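Local atomic coordinates of Lmaj004091aaa (Leishmania major, PDB entry 1XTP), a protein that probably catalyses the S-adenosyl-L-methionine-dependent methylation of the N-terminal amino group of proteins that begin with an X-Pro-Lys sequence. Residues Ile162-Ala168 with Tyr192-Asn198; Gly81-Phe85 with Lys249-Leu253; Gly93-Asp99 with Tyr116-Leu122. All coordinates share one frame; numbering follows the deposited sequence.

Interaction 1 of 3, residues Ile162-Ala168 with Tyr192-Asn198; sequences IVIQWTA and YIFFKEN. With SAI (S-adenosyl-L-homoselenocysteine), chain B.
Glu197 and Trp166 meet where two neighbouring parallel strands, 162-165 and 192-198, run out at their C-terminal ends. Five backbone hydrogen bonds join the strands, from Ile162 N to Tyr192 O through to Trp166 N on Lys196 O. Glu197 leaves its strand almost at right angles through CB and CG, with CG anti to the backbone N (chi1 -161°). A bend at chi2 (45°) then folds the carboxylate back over the start of the 166-168 turn. Glu197 OE1 lies 3.0 Å from Trp166 CA and takes a hydrogen bond from a water (2.6 Å from OE1), which in turn accepts one from Ala168 N at 2.8 Å. Glu197 OE2 sits in the plane of the indole at its edge, 3.2 Å from Trp166 CD1, and accepts the backbone N-H of Asn198. Next along the same edge, Trp166 NE1 donates to Asn198 OD1 at 3.0 Å, from above the amide plane. Gln165 and Lys196 run side by side to Asp78, the Gln165 amide along the CB-CD chain of Lys196 and its NE2 toward the rim of one indole face. At the end of the turn, Ala168 CB packs 3.6 Å from Phe195 CE1. Gln165 O also accepts from the amino group of the cofactor analogue S-adenosyl-L-homoselenocysteine, and Thr167 OG1 donates to its ribose O4'. Strand ends holding the cofactor this way mark the Rossmann-like methyltransferase fold.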
# COMPACT_ATOMS: atom_id res chain seq x y z
N ILE A 162 -1.87 4.12 -10.28
CA ILE A 162 -2.34 3.07 -9.38
C ILE A 162 -1.76 3.35 -8.00
O ILE A 162 -0.56 3.22 -7.77
CB ILE A 162 -1.94 1.65 -9.86
CG1 ILE A 162 -2.54 1.39 -11.25
CG2 ILE A 162 -2.40 0.58 -8.85
CD1 ILE A 162 -2.13 0.07 -11.85
N VAL A 163 -2.65 3.75 -7.10
CA VAL A 163 -2.30 4.17 -5.77
C VAL A 163 -2.32 2.99 -4.77
O VAL A 163 -3.32 2.33 -4.63
CB VAL A 163 -3.28 5.28 -5.30
CG1 VAL A 163 -2.97 5.70 -3.88
CG2 VAL A 163 -3.18 6.46 -6.25
N ILE A 164 -1.20 2.75 -4.09
CA ILE A 164 -1.12 1.75 -3.04
C ILE A 164 -0.51 2.43 -1.81
O ILE A 164 0.71 2.53 -1.66
CB ILE A 164 -0.27 0.52 -3.48
CG1 ILE A 164 -0.67 0.02 -4.89
CG2 ILE A 164 -0.40 -0.63 -2.46
CD1 ILE A 164 0.21 -1.12 -5.41
N GLN A 165 -1.37 2.92 -0.93
CA GLN A 165 -0.93 3.68 0.23
C GLN A 165 -1.47 3.07 1.49
O GLN A 165 -2.68 2.87 1.62
CB GLN A 165 -1.40 5.13 0.14
CG GLN A 165 -1.14 5.91 1.44
CD GLN A 165 -1.06 7.42 1.26
OE1 GLN A 165 -1.23 7.94 0.15
NE2 GLN A 165 -0.79 8.14 2.36
N TRP A 166 -0.56 2.80 2.44
CA TRP A 166 -0.90 2.28 3.76
C TRP A 166 -1.73 0.97 3.69
O TRP A 166 -2.60 0.71 4.53
CB TRP A 166 -1.59 3.37 4.61
CG TRP A 166 -0.61 4.40 5.17
CD1 TRP A 166 0.67 4.18 5.59
CD2 TRP A 166 -0.85 5.80 5.36
NE1 TRP A 166 1.25 5.35 6.02
CE2 TRP A 166 0.34 6.36 5.90
CE3 TRP A 166 -1.95 6.63 5.14
CZ2 TRP A 166 0.45 7.71 6.21
CZ3 TRP A 166 -1.83 7.98 5.45
CH2 TRP A 166 -0.64 8.51 5.98
N THR A 167 -1.43 0.15 2.70
CA THR A 167 -2.20 -1.06 2.46
C THR A 167 -1.31 -2.24 2.07
O THR A 167 -1.64 -3.38 2.38
CB THR A 167 -3.36 -0.78 1.45
OG1 THR A 167 -4.36 -1.81 1.52
CG2 THR A 167 -2.83 -0.61 0.03
N ALA A 168 -0.16 -2.01 1.46
CA ALA A 168 0.68 -3.15 1.09
C ALA A 168 1.32 -3.84 2.31
O ALA A 168 1.94 -4.88 2.18
CB ALA A 168 1.71 -2.74 0.10
N TYR A 192 1.97 5.15 -13.81
CA TYR A 192 2.87 4.80 -12.73
C TYR A 192 2.08 4.14 -11.61
O TYR A 192 0.89 4.45 -11.41
CB TYR A 192 3.49 6.06 -12.15
CG TYR A 192 4.47 6.82 -13.01
CD1 TYR A 192 4.04 7.80 -13.90
CD2 TYR A 192 5.83 6.64 -12.87
CE1 TYR A 192 4.95 8.52 -14.67
CE2 TYR A 192 6.75 7.38 -13.63
CZ TYR A 192 6.30 8.32 -14.52
OH TYR A 192 7.20 9.06 -15.26
N ILE A 193 2.73 3.24 -10.89
CA ILE A 193 2.26 2.86 -9.55
C ILE A 193 2.74 3.92 -8.58
O ILE A 193 3.93 4.18 -8.49
CB ILE A 193 2.80 1.50 -9.06
CG1 ILE A 193 2.30 0.37 -9.94
CG2 ILE A 193 2.33 1.22 -7.66
CD1 ILE A 193 3.16 -0.86 -9.90
N PHE A 194 1.82 4.54 -7.85
CA PHE A 194 2.20 5.40 -6.74
C PHE A 194 2.11 4.59 -5.43
O PHE A 194 1.02 4.32 -4.93
CB PHE A 194 1.30 6.61 -6.70
CG PHE A 194 1.56 7.52 -5.53
CD1 PHE A 194 2.68 8.34 -5.51
CD2 PHE A 194 0.65 7.60 -4.48
CE1 PHE A 194 2.90 9.21 -4.44
CE2 PHE A 194 0.87 8.47 -3.42
CZ PHE A 194 2.00 9.28 -3.40
N PHE A 195 3.26 4.24 -4.87
CA PHE A 195 3.35 3.43 -3.66
C PHE A 195 3.83 4.28 -2.50
O PHE A 195 4.93 4.81 -2.54
CB PHE A 195 4.29 2.25 -3.90
CG PHE A 195 4.53 1.38 -2.69
CD1 PHE A 195 3.48 1.00 -1.85
CD2 PHE A 195 5.81 0.91 -2.40
CE1 PHE A 195 3.71 0.19 -0.75
CE2 PHE A 195 6.05 0.10 -1.32
CZ PHE A 195 5.00 -0.28 -0.49
N LYS A 196 2.97 4.46 -1.50
CA LYS A 196 3.27 5.28 -0.33
C LYS A 196 3.08 4.46 0.94
O LYS A 196 1.99 3.97 1.19
CB LYS A 196 2.38 6.52 -0.27
CG LYS A 196 2.91 7.63 0.65
CD LYS A 196 2.25 8.98 0.32
CE LYS A 196 2.82 10.13 1.13
NZ LYS A 196 2.04 11.38 0.93
N GLU A 197 4.13 4.35 1.74
CA GLU A 197 4.11 3.44 2.87
C GLU A 197 5.11 3.82 3.95
O GLU A 197 6.12 4.49 3.67
CB GLU A 197 4.45 2.02 2.38
CG GLU A 197 4.02 0.94 3.35
CD GLU A 197 2.61 1.17 3.87
OE1 GLU A 197 1.64 0.90 3.12
OE2 GLU A 197 2.49 1.62 5.05
N ASN A 198 4.81 3.37 5.17
CA ASN A 198 5.74 3.41 6.28
C ASN A 198 6.97 2.56 5.98
O ASN A 198 6.88 1.48 5.39
CB ASN A 198 5.06 2.95 7.57
CG ASN A 198 3.97 3.91 8.06
OD1 ASN A 198 3.83 5.03 7.56
ND2 ASN A 198 3.24 3.49 9.08
N SAI B . -5.51 3.77 1.44
CA SAI B . -6.53 4.47 2.28
CB SAI B . -6.91 3.61 3.46
CG SAI B . -5.79 3.27 4.43
SE SAI B . -6.51 2.15 5.89
C SAI B . -6.03 5.79 2.84
O SAI B . -4.83 6.04 2.88
OXT SAI B . -6.82 6.62 3.30
C5' SAI B . -6.00 0.40 5.11
C4' SAI B . -7.07 -0.19 4.19
O4' SAI B . -6.56 -1.36 3.62
C3' SAI B . -8.36 -0.60 4.89
O3' SAI B . -9.47 -0.04 4.24
C2' SAI B . -8.43 -2.10 4.80
O2' SAI B . -9.76 -2.59 4.68
C1' SAI B . -7.62 -2.30 3.54
N9 SAI B . -7.06 -3.63 3.37
C8 SAI B . -6.68 -4.51 4.35
N7 SAI B . -6.21 -5.61 3.77
C5 SAI B . -6.28 -5.44 2.41
C6 SAI B . -5.93 -6.25 1.34
N6 SAI B . -5.42 -7.47 1.57
N1 SAI B . -6.12 -5.80 0.05
C2 SAI B . -6.68 -4.56 -0.20
N3 SAI B . -7.02 -3.75 0.88
C4 SAI B . -6.81 -4.19 2.15
O HOH W 1 0.72 0.52 0.77

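Interaction 2 of 3, residues Gly81-Phe85 with Lys249-Leu253; sequences GSRNF and KMYAL
Phe85 carries its CG anti to the backbone N (chi1 -176°), which sends the ring out from helix 75-87 toward the sheet, and Met250, a selenomethionine, has its CG anti to the carbonyl carbon and reaches back the other way. The two side chains thus pass alongside one another, each heading for the other's backbone. CB of Met250 sits squarely over the middle of the Phe85 ring, 4.0 Å from the centroid, a CH-pi contact. Farther out, Met250 SE lies 3.6 Å from Phe85 CB and oblique to the ring, the selenium version of a Met-aromatic contact. A bend at chi3 (-84°) turns CE toward Gly81, and Gly81 O is 3.6 Å from Met250 SE. That oxygen already accepts the helical hydrogen bond from Phe85 N. The far rim of the phenyl ring runs up against the strand itself: Ala252 N lies in the ring plane, 3.6 Å from Phe85 CZ, and Ala252 CB is 3.7 Å from Phe85 CE2. Phe194 and Lys196 of the adjoining strand also pack against Met250. What results is apolar packing of a helix onto one face of the central sheet, the layered alpha/beta build of a Rossmann-like methyltransferase.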
# COMPACT_ATOMS: atom_id res chain seq x y z
N GLY A 81 1.95 16.39 0.02
CA GLY A 81 3.14 15.62 -0.40
C GLY A 81 2.92 14.71 -1.62
O GLY A 81 3.75 14.65 -2.51
N SER A 82 1.79 14.00 -1.63
CA SER A 82 1.43 13.14 -2.75
C SER A 82 1.17 13.96 -4.02
O SER A 82 1.61 13.60 -5.12
CB SER A 82 0.17 12.35 -2.41
OG SER A 82 0.43 11.43 -1.38
N ARG A 83 0.44 15.05 -3.86
CA ARG A 83 0.11 15.91 -5.00
C ARG A 83 1.38 16.50 -5.66
O ARG A 83 1.52 16.46 -6.90
CB ARG A 83 -0.83 17.02 -4.56
CG ARG A 83 -1.32 17.84 -5.73
CD ARG A 83 -2.08 19.08 -5.29
NE ARG A 83 -1.24 20.10 -4.66
CZ ARG A 83 -0.31 20.83 -5.28
NH1 ARG A 83 -0.03 20.66 -6.58
NH2 ARG A 83 0.37 21.74 -4.59
N ASN A 84 2.29 17.02 -4.83
CA ASN A 84 3.58 17.53 -5.31
C ASN A 84 4.46 16.43 -5.94
O ASN A 84 5.09 16.64 -6.97
CB ASN A 84 4.33 18.25 -4.18
CG ASN A 84 3.65 19.56 -3.76
OD1 ASN A 84 2.90 20.15 -4.52
ND2 ASN A 84 3.93 20.01 -2.54
N PHE A 85 4.45 15.25 -5.34
CA PHE A 85 5.20 14.12 -5.88
C PHE A 85 4.65 13.70 -7.24
O PHE A 85 5.40 13.59 -8.20
CB PHE A 85 5.17 12.93 -4.91
CG PHE A 85 6.01 11.76 -5.36
CD1 PHE A 85 7.37 11.71 -5.11
CD2 PHE A 85 5.43 10.68 -6.01
CE1 PHE A 85 8.13 10.62 -5.50
CE2 PHE A 85 6.19 9.59 -6.41
CZ PHE A 85 7.54 9.57 -6.15
N LYS A 249 7.58 6.89 2.96
CA LYS A 249 8.23 7.01 1.66
C LYS A 249 7.27 6.80 0.47
O LYS A 249 6.42 5.92 0.45
CB LYS A 249 9.42 6.04 1.56
CG LYS A 249 10.54 6.57 0.68
CD LYS A 249 11.79 5.68 0.65
CE LYS A 249 12.76 6.13 -0.44
NZ LYS A 249 13.69 5.03 -0.87
N MSE A 250 7.45 7.63 -0.54
CA MSE A 250 6.76 7.49 -1.81
C MSE A 250 7.70 6.95 -2.87
O MSE A 250 8.84 7.38 -2.96
CB MSE A 250 6.26 8.85 -2.25
CG MSE A 250 5.16 9.40 -1.39
SE MSE A 250 4.86 11.29 -1.70
CE MSE A 250 6.26 12.00 -0.51
N TYR A 251 7.19 6.02 -3.67
CA TYR A 251 7.86 5.50 -4.84
C TYR A 251 6.97 5.63 -6.07
O TYR A 251 5.79 5.29 -6.01
CB TYR A 251 8.15 4.01 -4.67
CG TYR A 251 8.93 3.61 -3.45
CD1 TYR A 251 8.27 3.27 -2.27
CD2 TYR A 251 10.32 3.52 -3.48
CE1 TYR A 251 8.96 2.88 -1.15
CE2 TYR A 251 11.04 3.11 -2.35
CZ TYR A 251 10.34 2.79 -1.19
OH TYR A 251 11.01 2.40 -0.07
N ALA A 252 7.54 6.10 -7.17
CA ALA A 252 6.87 6.03 -8.48
C ALA A 252 7.50 4.89 -9.25
O ALA A 252 8.70 4.92 -9.50
CB ALA A 252 7.03 7.30 -9.22
N LEU A 253 6.69 3.91 -9.63
CA LEU A 253 7.20 2.66 -10.22
C LEU A 253 6.58 2.45 -11.61
O LEU A 253 5.43 2.79 -11.85
CB LEU A 253 6.87 1.46 -9.32
CG LEU A 253 7.20 1.58 -7.81
CD1 LEU A 253 6.41 0.58 -6.99
CD2 LEU A 253 8.68 1.40 -7.57

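Interaction 3 of 3, residues Gly93-Asp99 with Tyr116-Leu122; sequences GTSRALD and YATTDLL
Ala97 presses its CB onto one face of the Tyr116 ring, 3.7 Å from Tyr116 CG, at the closely packed side of two parallel strands, 96-99 and 118-122. With CG anti to the carbonyl carbon (chi1 -63°), the tyrosine ring lies back alongside residues 93-97, and its edge carbon CE2 comes 3.3 Å from Gly93 O. A water in the plane of the ring joins the hydroxyl to the same carbonyl, donating to Gly93 O and accepting from Tyr116 OH at 2.7 Å. Between the strands, hydrogen bonds pass back and forth from Ala117 N on Thr94 O to Leu122 N on Asp99 O. Thr119 and Asp99 share the face with Ala97 and pack against helix 106-115, where Thr108 bonds the carboxylate of Asp99. That helix is the crossover of a beta-alpha-beta unit, the opening unit of the Rossmann-like fold, and near the C-terminal end of its strand Leu122 approaches the bound cofactor analogue. The other face is more open at the Arg96-Thr118 end. Here Arg96, extended as far as NE, lies beside Thr118, whose CG2 sits over one face of the guanidinium, and grips Asp120 side-on in a salt bridge. Arg96 NH2 reaches the syn lone pair of Asp120 OD1 at 2.9 Å, and Arg96 NE meets Asp120 OD2 at 3.2 Å from above the carboxylate plane; the two flat groups stand 58° apart. Tyr159 OH and Lys143 N also bond this carboxylate, and the several donors would probably favour its negative charge. Deeper on this face, Leu98 CD1 touches Leu122 CB at 4.0 Å. Toward solvent the contact thins at the 94-95 turn, where Thr94, Ser95 and Ala117 are exposed and Ala117 CB lies 3.4 Å from Ser95 O.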
# COMPACT_ATOMS: atom_id res chain seq x y z
N GLY A 93 0.16 10.23 -17.11
CA GLY A 93 -1.14 10.43 -17.74
C GLY A 93 -2.15 10.94 -16.73
O GLY A 93 -1.90 10.89 -15.54
N THR A 94 -3.30 11.43 -17.20
CA THR A 94 -4.31 12.02 -16.30
C THR A 94 -5.74 11.48 -16.52
O THR A 94 -6.70 12.10 -16.08
CB THR A 94 -4.33 13.59 -16.43
OG1 THR A 94 -4.55 13.97 -17.80
CG2 THR A 94 -3.02 14.21 -15.93
N SER A 95 -5.90 10.33 -17.18
CA SER A 95 -7.25 9.81 -17.46
C SER A 95 -7.82 8.97 -16.35
O SER A 95 -8.76 9.40 -15.68
CB SER A 95 -7.30 9.01 -18.75
OG SER A 95 -6.99 9.87 -19.80
N ARG A 96 -7.26 7.79 -16.15
CA ARG A 96 -7.83 6.85 -15.20
C ARG A 96 -6.90 6.49 -14.04
O ARG A 96 -5.72 6.15 -14.24
CB ARG A 96 -8.30 5.60 -15.94
CG ARG A 96 -9.45 4.91 -15.23
CD ARG A 96 -10.02 3.76 -15.98
NE ARG A 96 -11.22 3.32 -15.29
CZ ARG A 96 -12.47 3.68 -15.61
NH1 ARG A 96 -12.73 4.45 -16.67
NH2 ARG A 96 -13.47 3.22 -14.87
N ALA A 97 -7.44 6.55 -12.82
CA ALA A 97 -6.72 6.14 -11.62
C ALA A 97 -7.43 4.99 -10.90
O ALA A 97 -8.61 4.75 -11.13
CB ALA A 97 -6.56 7.32 -10.66
N LEU A 98 -6.68 4.29 -10.05
CA LEU A 98 -7.18 3.21 -9.20
C LEU A 98 -6.60 3.40 -7.79
O LEU A 98 -5.38 3.50 -7.60
CB LEU A 98 -6.77 1.84 -9.74
CG LEU A 98 -7.09 0.60 -8.88
CD1 LEU A 98 -8.58 0.38 -8.66
CD2 LEU A 98 -6.46 -0.67 -9.50
N ASP A 99 -7.51 3.42 -6.82
CA ASP A 99 -7.18 3.61 -5.41
C ASP A 99 -7.34 2.25 -4.72
O ASP A 99 -8.46 1.79 -4.49
CB ASP A 99 -8.15 4.64 -4.86
CG ASP A 99 -7.80 5.11 -3.49
OD1 ASP A 99 -6.74 4.69 -2.96
OD2 ASP A 99 -8.60 5.92 -2.96
N TYR A 116 -7.49 13.22 -12.00
CA TYR A 116 -7.83 12.19 -12.97
C TYR A 116 -9.29 12.29 -13.41
O TYR A 116 -10.18 12.55 -12.60
CB TYR A 116 -7.49 10.78 -12.44
CG TYR A 116 -6.01 10.66 -12.21
CD1 TYR A 116 -5.45 11.07 -11.00
CD2 TYR A 116 -5.16 10.21 -13.20
CE1 TYR A 116 -4.12 11.02 -10.77
CE2 TYR A 116 -3.79 10.15 -12.99
CZ TYR A 116 -3.28 10.57 -11.78
OH TYR A 116 -1.93 10.53 -11.55
N ALA A 117 -9.52 12.10 -14.71
CA ALA A 117 -10.84 12.11 -15.27
C ALA A 117 -11.78 11.10 -14.59
O ALA A 117 -12.92 11.41 -14.29
CB ALA A 117 -10.78 11.84 -16.79
N THR A 118 -11.28 9.89 -14.33
CA THR A 118 -12.06 8.86 -13.64
C THR A 118 -11.17 8.13 -12.66
O THR A 118 -10.02 7.83 -12.98
CB THR A 118 -12.61 7.85 -14.63
OG1 THR A 118 -13.24 8.55 -15.72
CG2 THR A 118 -13.62 6.90 -13.96
N THR A 119 -11.68 7.85 -11.47
CA THR A 119 -10.97 7.05 -10.48
C THR A 119 -11.81 5.84 -10.05
O THR A 119 -12.96 6.01 -9.68
CB THR A 119 -10.62 7.91 -9.25
OG1 THR A 119 -9.83 9.03 -9.67
CG2 THR A 119 -9.84 7.12 -8.21
N ASP A 120 -11.23 4.64 -10.11
CA ASP A 120 -11.84 3.43 -9.57
C ASP A 120 -11.29 3.14 -8.17
O ASP A 120 -10.18 3.57 -7.84
CB ASP A 120 -11.49 2.22 -10.44
CG ASP A 120 -12.04 2.31 -11.81
OD1 ASP A 120 -13.03 3.04 -12.05
OD2 ASP A 120 -11.51 1.59 -12.67
N LEU A 121 -12.05 2.40 -7.37
CA LEU A 121 -11.71 2.09 -5.97
C LEU A 121 -11.67 0.57 -5.76
O LEU A 121 -12.53 -0.13 -6.27
CB LEU A 121 -12.76 2.65 -5.03
CG LEU A 121 -12.62 4.13 -4.66
CD1 LEU A 121 -13.16 5.01 -5.76
CD2 LEU A 121 -13.32 4.42 -3.33
N LEU A 122 -10.68 0.09 -5.01
CA LEU A 122 -10.54 -1.32 -4.69
C LEU A 122 -10.42 -1.44 -3.17
O LEU A 122 -9.49 -0.92 -2.60
CB LEU A 122 -9.30 -1.89 -5.39
CG LEU A 122 -8.96 -3.38 -5.14
CD1 LEU A 122 -8.14 -3.94 -6.28
CD2 LEU A 122 -8.22 -3.60 -3.83
O HOH W 2 -0.39 9.58 -13.62

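Overall arrangement
All three contacts involve one seven-stranded sheet. Interaction 3 joins strands 96-100 and 118-123, and interaction 1 joins the next pair, 159-165 and 191-198; their centres are about 14 Å apart, and Val163 N probably bonds Leu98 O between them. Interaction 2 brings helix 75-87 onto strand 248-253, the antiparallel neighbour of 191-198, its centre about 9 Å from that of interaction 1. Along the chain, interaction 3 is complete before interaction 1 begins, and both fall between the two segments of interaction 2, so the C-terminal strand returns to an early helix. The cofactor analogue lies at the C-terminal ends of the parallel strands of interactions 1 and 3, about 9 Å from the Ser82 side chain of interaction 2.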